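Local coordinates for protein predicted DNA-binding transcriptional regulator (PDB 7DWN) that probably acts as a LysR-type transcriptional regulator, binding DNA through a helix-turn-helix domain and controlling transcription as a tetramer, at residues 158-162 with 269-275. Sequence-based numbering, arbitrary orientation.
Sequences PYQSQ and YAYRYQA
An antiparallel β-strand pairing in the main mixed sheet of the periplasmic-binding-protein-like α/β fold of the LysR substrate-binding domain: the start of strand 160-174 runs beside the end of strand 264-272, axes 4.7 Å apart at 163°. Q160 and R272 form a hydrogen-bonded pair (Q160 N to R272 O and R272 N to Q160 O, both 2.9 Å), as do Q162 and A270 (Q162 N to A270 O 2.8 Å, A270 N to Q162 O 2.9 Å). Between them S161 and Y271 form a non-hydrogen-bonded pair, CA atoms 4.6 Å apart, S161 CB 3.7 Å from Y271 CD1. Beyond the Q160-R272 pair, P158, after a cis peptide bond, sets CG 3.9 Å from Y273 CE1; Y159 CE1 lies 3.6 Å from Y273 CD1, the rings (Y159 m, Y273 t) meeting obliquely. On the Q160 face R272 (p) curls back and hydrogen-bonds Q274 O through NE (3.1 Å) and NH2 (2.9 Å); its guanidinium makes a cation-pi contact with W285 and a salt bridge with E282 of helix 279-290. On the other face Y271 packs on helix 134-140; strand 145-149 pairs with 264-272.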
loop_
_atom_site.group_PDB
_atom_site.type_symbol
_atom_site.label_atom_id
_atom_site.label_comp_id
_atom_site.label_asym_id
_atom_site.label_seq_id
_atom_site.Cartn_x
_atom_site.Cartn_y
_atom_site.Cartn_z
ATOM N N PRO A 158 -6.749 22.978 4.188
ATOM C CA PRO A 158 -7.606 23.091 2.999
ATOM C C PRO A 158 -9.077 22.728 3.216
ATOM O O PRO A 158 -9.836 22.687 2.249
ATOM C CB PRO A 158 -6.962 22.100 2.028
ATOM C CG PRO A 158 -6.412 21.042 2.914
ATOM C CD PRO A 158 -5.924 21.757 4.150
ATOM N N TYR A 159 -9.473 22.478 4.460
ATOM C CA TYR A 159 -10.837 22.069 4.756
ATOM C C TYR A 159 -11.702 23.274 5.103
ATOM O O TYR A 159 -11.222 24.282 5.626
ATOM C CB TYR A 159 -10.856 21.065 5.909
ATOM C CG TYR A 159 -9.889 19.928 5.707
ATOM C CD1 TYR A 159 -10.235 18.829 4.932
ATOM C CD2 TYR A 159 -8.623 19.961 6.273
ATOM C CE1 TYR A 159 -9.350 17.792 4.735
ATOM C CE2 TYR A 159 -7.731 18.929 6.083
ATOM C CZ TYR A 159 -8.100 17.847 5.313
ATOM O OH TYR A 159 -7.211 16.818 5.119
ATOM N N GLN A 160 -12.990 23.159 4.791
ATOM C CA GLN A 160 -13.991 24.133 5.198
ATOM C C GLN A 160 -14.683 23.630 6.457
ATOM O O GLN A 160 -15.063 22.457 6.536
ATOM C CB GLN A 160 -15.018 24.369 4.090
ATOM C CG GLN A 160 -14.426 24.841 2.780
ATOM C CD GLN A 160 -15.450 24.870 1.662
ATOM O OE1 GLN A 160 -15.178 24.424 0.548
ATOM N NE2 GLN A 160 -16.636 25.397 1.954
ATOM N N SER A 161 -14.844 24.515 7.434
ATOM C CA SER A 161 -15.432 24.155 8.714
ATOM C C SER A 161 -16.582 25.091 9.046
ATOM O O SER A 161 -16.582 26.265 8.667
ATOM C CB SER A 161 -14.391 24.200 9.838
ATOM O OG SER A 161 -13.798 25.484 9.929
ATOM N N GLN A 162 -17.566 24.552 9.762
ATOM C CA GLN A 162 -18.673 25.334 10.303
ATOM C C GLN A 162 -18.913 24.881 11.732
ATOM O O GLN A 162 -19.182 23.699 11.971
ATOM C CB GLN A 162 -19.946 25.167 9.468
ATOM C CG GLN A 162 -21.189 25.778 10.107
ATOM C CD GLN A 162 -21.249 27.287 9.955
ATOM O OE1 GLN A 162 -20.464 27.880 9.217
ATOM N NE2 GLN A 162 -22.190 27.915 10.651
ATOM N N TYR A 269 -18.323 20.518 15.048
ATOM C CA TYR A 269 -18.221 21.137 13.738
ATOM C C TYR A 269 -18.726 20.211 12.641
ATOM O O TYR A 269 -18.720 18.977 12.770
ATOM C CB TYR A 269 -16.772 21.489 13.396
ATOM C CG TYR A 269 -16.164 22.632 14.170
ATOM C CD1 TYR A 269 -15.702 22.454 15.468
ATOM C CD2 TYR A 269 -16.020 23.885 13.587
ATOM C CE1 TYR A 269 -15.131 23.500 16.169
ATOM C CE2 TYR A 269 -15.453 24.935 14.280
ATOM C CZ TYR A 269 -15.010 24.738 15.568
ATOM O OH TYR A 269 -14.445 25.785 16.254
ATOM N N ALA A 270 -19.146 20.846 11.550
ATOM C CA ALA A 270 -19.261 20.216 10.245
ATOM C C ALA A 270 -18.017 20.566 9.437
ATOM O O ALA A 270 -17.611 21.731 9.387
ATOM C CB ALA A 270 -20.520 20.687 9.517
ATOM N N TYR A 271 -17.411 19.556 8.823
ATOM C CA TYR A 271 -16.217 19.716 8.011
ATOM C C TYR A 271 -16.483 19.188 6.609
ATOM O O TYR A 271 -17.294 18.276 6.415
ATOM C CB TYR A 271 -15.013 18.966 8.605
ATOM C CG TYR A 271 -14.656 19.306 10.039
ATOM C CD1 TYR A 271 -14.150 20.557 10.373
ATOM C CD2 TYR A 271 -14.788 18.360 11.051
ATOM C CE1 TYR A 271 -13.805 20.866 11.677
ATOM C CE2 TYR A 271 -14.444 18.660 12.360
ATOM C CZ TYR A 271 -13.952 19.915 12.666
ATOM O OH TYR A 271 -13.611 20.227 13.962
ATOM N N ARG A 272 -15.783 19.760 5.633
ATOM C CA ARG A 272 -15.869 19.294 4.257
ATOM C C ARG A 272 -14.556 19.606 3.558
ATOM O O ARG A 272 -13.751 20.411 4.035
ATOM C CB ARG A 272 -17.049 19.934 3.512
ATOM C CG ARG A 272 -17.042 21.451 3.535
ATOM C CD ARG A 272 -18.275 22.029 2.862
ATOM N NE ARG A 272 -18.174 22.027 1.406
ATOM C CZ ARG A 272 -19.132 22.465 0.593
ATOM N NH1 ARG A 272 -20.265 22.935 1.094
ATOM N NH2 ARG A 272 -18.960 22.431 -0.721
ATOM N N TYR A 273 -14.340 18.946 2.425
ATOM C CA TYR A 273 -13.143 19.163 1.627
ATOM C C TYR A 273 -13.426 19.635 0.209
ATOM O O TYR A 273 -12.624 20.391 -0.340
ATOM C CB TYR A 273 -12.300 17.878 1.561
ATOM C CG TYR A 273 -11.017 18.039 0.777
ATOM C CD1 TYR A 273 -9.916 18.676 1.334
ATOM C CD2 TYR A 273 -10.907 17.557 -0.523
ATOM C CE1 TYR A 273 -8.742 18.830 0.623
ATOM C CE2 TYR A 273 -9.736 17.706 -1.244
ATOM C CZ TYR A 273 -8.657 18.344 -0.664
ATOM O OH TYR A 273 -7.486 18.498 -1.372
ATOM N N GLN A 274 -14.534 19.217 -0.393
ATOM C CA GLN A 274 -14.851 19.615 -1.757
ATOM C C GLN A 274 -15.424 21.027 -1.774
ATOM O O GLN A 274 -16.317 21.353 -0.987
ATOM C CB GLN A 274 -15.840 18.630 -2.380
ATOM C CG GLN A 274 -15.308 17.212 -2.493
ATOM C CD GLN A 274 -14.163 17.102 -3.478
ATOM O OE1 GLN A 274 -14.133 17.800 -4.492
ATOM N NE2 GLN A 274 -13.209 16.228 -3.181
ATOM N N ALA A 275 -14.902 21.864 -2.674
ATOM C CA ALA A 275 -15.407 23.229 -2.789
ATOM C C ALA A 275 -16.857 23.242 -3.251
ATOM O O ALA A 275 -17.660 24.057 -2.781
ATOM C CB ALA A 275 -14.529 24.036 -3.746
#